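Local coordinates for phosphotriesterase family protein (Listeria monocytogenes serotype 4b str. H7858, PDB 3PNZ) that probably hydrolyses phosphorylated sugar lactones as a zinc-dependent lactonase of the amidohydrolase fold, at residues D51-D54 and F55-G59; I255-L258 and V259-G262. All blocks are in the same frame, centred on the assembly; numbering follows the deposited sequence.

In the fold
Both contacts are the last turns of helices on the outside of the barrel, and both end in a Schellman motif at a glycine. Contact 1 closes helix 45-57 and contact 2 closes helix 248-260. Their nearest atoms are about 16 Å apart, so they do not touch. Each is partly buried, with one flank packed inward and the other at the surface. Both have a water between two side chains. Contact 1 pairs an amide with a carboxylate, whereas contact 2 sets a glutamate CG over a tyrosine ring and adds a serine hydroxyl bond to the backbone. Its inward flank is all aliphatic, while the inner side of contact 1 includes the buried carboxylate of Asp-51.

Contact 1. Residues D51-D54 and F55-G59; sequences DVQD and FADLG
CG of Gln-53 stands opposite the backbone N (chi1 -171°), and a bend at chi2 (64°) turns the amide along the helix toward Asp-57. Asp-57 turns CG to the side of its own backbone N, opposite the carbonyl carbon, so the carboxylate faces the preceding turn. Gln-53 NE2 donates to Asp-57 OD1 at 3.0 Å. The acceptor lies close to the amide plane, but the nitrogen reaches OD1 from above the carboxylate plane. The two planes are 40° apart. In the backbone, Asp-57 N donates to Gln-53 O at 2.8 Å, so the same two residues are joined twice.

Asp-54 and Asp-57 are bridged by a water, which donates to Asp-54 OD1 at 2.7 Å and to Asp-57 OD2 at 2.9 Å. This probably eases the repulsion between the two carboxylates. The other oxygen of Asp-54 is bonded to His-281. Asp-51, on the buried side, also bonds His-281, through that residue's backbone N.

Ala-56 N donates to Val-52 O at 2.9 Å, continuing the helical ladder. Val-52 packs on Ile-81 of helix 75-85, and the Phe-55 ring meets Tyr-20. Leu-58 lays CG against Asp-54 O at 3.4 Å and also touches helix 289-305. Its N makes a weak bond to the same oxygen. Gly-59 then takes a positive phi, and its N bonds Ala-56 O at 3.0 Å. This is a Schellman motif, here ending helix 45-57 ahead of strand 62-65 in the TIM barrel.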
loop_
_atom_site.group_PDB
_atom_site.type_symbol
_atom_site.label_atom_id
_atom_site.label_comp_id
_atom_site.label_asym_id
_atom_site.label_seq_id
_atom_site.Cartn_x
_atom_site.Cartn_y
_atom_site.Cartn_z
ATOM N N ASP A 51 1.662 -7.417 -16.991
ATOM C CA ASP A 51 0.504 -7.370 -16.095
ATOM C C ASP A 51 -0.066 -5.950 -15.970
ATOM O O ASP A 51 -1.279 -5.748 -16.019
ATOM C CB ASP A 51 0.846 -7.917 -14.707
ATOM C CG ASP A 51 0.707 -9.437 -14.623
ATOM O OD1 ASP A 51 -0.238 -9.925 -13.952
ATOM O OD2 ASP A 51 1.546 -10.140 -15.225
ATOM N N VAL A 52 0.808 -4.969 -15.798
ATOM C CA VAL A 52 0.353 -3.584 -15.713
ATOM C C VAL A 52 -0.385 -3.194 -17.001
ATOM O O VAL A 52 -1.403 -2.496 -16.969
ATOM C CB VAL A 52 1.524 -2.620 -15.427
ATOM C CG1 VAL A 52 1.047 -1.164 -15.451
ATOM C CG2 VAL A 52 2.158 -2.953 -14.088
ATOM N N GLN A 53 0.114 -3.668 -18.139
ATOM C CA GLN A 53 -0.562 -3.418 -19.410
ATOM C C GLN A 53 -1.952 -4.063 -19.465
ATOM O O GLN A 53 -2.881 -3.487 -20.024
ATOM C CB GLN A 53 0.300 -3.877 -20.591
ATOM C CG GLN A 53 -0.237 -3.460 -21.958
ATOM C CD GLN A 53 -0.248 -1.947 -22.144
ATOM O OE1 GLN A 53 0.794 -1.292 -22.072
ATOM N NE2 GLN A 53 -1.424 -1.389 -22.371
ATOM N N ASP A 54 -2.105 -5.254 -18.884
ATOM C CA ASP A 54 -3.427 -5.869 -18.796
ATOM C C ASP A 54 -4.392 -4.956 -18.038
ATOM O O ASP A 54 -5.546 -4.785 -18.429
ATOM C CB ASP A 54 -3.360 -7.222 -18.087
ATOM C CG ASP A 54 -2.714 -8.303 -18.934
ATOM O OD1 ASP A 54 -2.731 -8.186 -20.180
ATOM O OD2 ASP A 54 -2.199 -9.280 -18.346
ATOM N N PHE A 55 -3.910 -4.402 -16.929
ATOM C CA PHE A 55 -4.684 -3.474 -16.105
ATOM C C PHE A 55 -5.097 -2.277 -16.956
ATOM O O PHE A 55 -6.267 -1.908 -17.005
ATOM C CB PHE A 55 -3.822 -3.042 -14.916
ATOM C CG PHE A 55 -4.470 -2.042 -13.987
ATOM C CD1 PHE A 55 -5.583 -2.381 -13.227
ATOM C CD2 PHE A 55 -3.905 -0.782 -13.817
ATOM C CE1 PHE A 55 -6.153 -1.462 -12.345
ATOM C CE2 PHE A 55 -4.462 0.142 -12.942
ATOM C CZ PHE A 55 -5.589 -0.201 -12.200
ATOM N N ALA A 56 -4.128 -1.692 -17.642
ATOM C CA ALA A 56 -4.400 -0.565 -18.530
ATOM C C ALA A 56 -5.458 -0.925 -19.576
ATOM O O ALA A 56 -6.397 -0.159 -19.814
ATOM C CB ALA A 56 -3.114 -0.107 -19.200
ATOM N N ASP A 57 -5.314 -2.102 -20.184
ATOM C CA ASP A 57 -6.248 -2.547 -21.220
ATOM C C ASP A 57 -7.676 -2.694 -20.695
ATOM O O ASP A 57 -8.636 -2.583 -21.454
ATOM C CB ASP A 57 -5.768 -3.857 -21.863
ATOM C CG ASP A 57 -4.497 -3.679 -22.683
ATOM O OD1 ASP A 57 -4.142 -2.521 -22.999
ATOM O OD2 ASP A 57 -3.852 -4.699 -23.020
ATOM N N LEU A 58 -7.815 -2.933 -19.392
ATOM C CA LEU A 58 -9.128 -3.096 -18.777
ATOM C C LEU A 58 -9.730 -1.779 -18.288
ATOM O O LEU A 58 -10.832 -1.761 -17.743
ATOM C CB LEU A 58 -9.048 -4.091 -17.616
ATOM C CG LEU A 58 -8.880 -5.555 -18.022
ATOM C CD1 LEU A 58 -8.422 -6.392 -16.832
ATOM C CD2 LEU A 58 -10.170 -6.109 -18.611
ATOM N N GLY A 59 -9.011 -0.681 -18.481
ATOM C CA GLY A 59 -9.506 0.613 -18.050
ATOM C C GLY A 59 -8.951 1.081 -16.716
ATOM O O GLY A 59 -9.422 2.073 -16.159
HETATM O O HOH W 1 -4.551 -7.364 -22.013
#

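Contact 2. Residues I255-L258 and V259-G262; sequences ILYL and VSEG
The ring of Tyr-257 carries Glu-261 CG over one face, and a water lies in the ring plane at the edge. CG is 3.8 Å from the ring centroid, a CH-pi contact offset toward the hydroxyl end, with Tyr-257 CZ 3.5 Å from Glu-261 CG. The Glu-261 carboxylate is turned 22° from the ring plane. The edge water is 2.8 Å from Tyr-257 OH and donates weakly to Glu-261 OE2. Glu-261 OE1 forms a salt bridge with Lys-226 of helix 222-229, a helix that Tyr-257 also touches.

These residues end helix 248-260, which joins strands 234-237 and 267-269 in a beta-alpha-beta unit of the TIM barrel. Gly-262, with positive phi, completes a Schellman motif, its N bonding Val-259 O at 3.0 Å.

Ser-260 places OG between its backbone N and carbonyl carbon (chi1 77°), where it donates to Tyr-257 O at 2.7 Å. Glu-261 N bonds that oxygen too, weakly. On the inward flank, Val-259 CG2 rests on Ile-255 O at 3.4 Å, and both side chains meet Phe-317 of helix 310-325. Leu-258 reaches Met-235 and Phe-237 of strand 234-237.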
loop_
_atom_site.group_PDB
_atom_site.type_symbol
_atom_site.label_atom_id
_atom_site.label_comp_id
_atom_site.label_asym_id
_atom_site.label_seq_id
_atom_site.Cartn_x
_atom_site.Cartn_y
_atom_site.Cartn_z
ATOM N N ILE A 255 -16.883 -6.589 3.663
ATOM C CA ILE A 255 -17.053 -5.305 2.990
ATOM C C ILE A 255 -18.504 -4.844 3.092
ATOM O O ILE A 255 -18.775 -3.701 3.463
ATOM C CB ILE A 255 -16.621 -5.389 1.519
ATOM C CG1 ILE A 255 -15.096 -5.483 1.436
ATOM C CG2 ILE A 255 -17.121 -4.172 0.727
ATOM C CD1 ILE A 255 -14.579 -5.843 0.077
ATOM N N LEU A 256 -19.436 -5.743 2.792
ATOM C CA LEU A 256 -20.850 -5.381 2.801
ATOM C C LEU A 256 -21.368 -5.086 4.207
ATOM O O LEU A 256 -22.276 -4.270 4.376
ATOM C CB LEU A 256 -21.699 -6.447 2.100
ATOM C CG LEU A 256 -21.443 -6.567 0.595
ATOM C CD1 LEU A 256 -22.273 -7.704 0.023
ATOM C CD2 LEU A 256 -21.758 -5.248 -0.107
ATOM N N TYR A 257 -20.787 -5.716 5.225
ATOM C CA TYR A 257 -21.133 -5.326 6.594
ATOM C C TYR A 257 -20.762 -3.867 6.847
ATOM O O TYR A 257 -21.554 -3.095 7.406
ATOM C CB TYR A 257 -20.462 -6.224 7.644
ATOM C CG TYR A 257 -20.664 -5.697 9.041
ATOM C CD1 TYR A 257 -21.891 -5.828 9.680
ATOM C CD2 TYR A 257 -19.641 -5.037 9.710
ATOM C CE1 TYR A 257 -22.093 -5.330 10.956
ATOM C CE2 TYR A 257 -19.833 -4.531 10.995
ATOM C CZ TYR A 257 -21.056 -4.685 11.609
ATOM O OH TYR A 257 -21.243 -4.186 12.876
ATOM N N LEU A 258 -19.554 -3.483 6.448
ATOM C CA LEU A 258 -19.125 -2.100 6.642
ATOM C C LEU A 258 -20.023 -1.154 5.842
ATOM O O LEU A 258 -20.391 -0.089 6.340
ATOM C CB LEU A 258 -17.652 -1.911 6.268
ATOM C CG LEU A 258 -16.662 -2.413 7.334
ATOM C CD1 LEU A 258 -15.246 -2.457 6.772
ATOM C CD2 LEU A 258 -16.716 -1.530 8.597
ATOM N N VAL A 259 -20.394 -1.553 4.627
ATOM C CA VAL A 259 -21.323 -0.736 3.837
ATOM C C VAL A 259 -22.643 -0.586 4.589
ATOM O O VAL A 259 -23.175 0.520 4.719
ATOM C CB VAL A 259 -21.560 -1.293 2.421
ATOM C CG1 VAL A 259 -22.643 -0.485 1.698
ATOM C CG2 VAL A 259 -20.267 -1.277 1.612
ATOM N N SER A 260 -23.160 -1.689 5.121
ATOM C CA SER A 260 -24.429 -1.634 5.837
ATOM C C SER A 260 -24.365 -0.735 7.076
ATOM O O SER A 260 -25.381 -0.188 7.504
ATOM C CB SER A 260 -24.921 -3.045 6.207
ATOM O OG SER A 260 -24.200 -3.548 7.321
ATOM N N GLU A 261 -23.176 -0.573 7.652
ATOM C CA GLU A 261 -23.037 0.244 8.849
ATOM C C GLU A 261 -22.697 1.703 8.531
ATOM O O GLU A 261 -22.486 2.506 9.442
ATOM C CB GLU A 261 -22.001 -0.367 9.799
ATOM C CG GLU A 261 -22.458 -1.692 10.405
ATOM C CD GLU A 261 -23.547 -1.505 11.454
ATOM O OE1 GLU A 261 -23.423 -0.588 12.291
ATOM O OE2 GLU A 261 -24.529 -2.273 11.447
ATOM N N GLY A 262 -22.644 2.030 7.241
ATOM C CA GLY A 262 -22.479 3.408 6.799
ATOM C C GLY A 262 -21.060 3.834 6.459
ATOM O O GLY A 262 -20.773 5.028 6.361
HETATM O O HOH W 2 -23.895 -4.217 13.793
#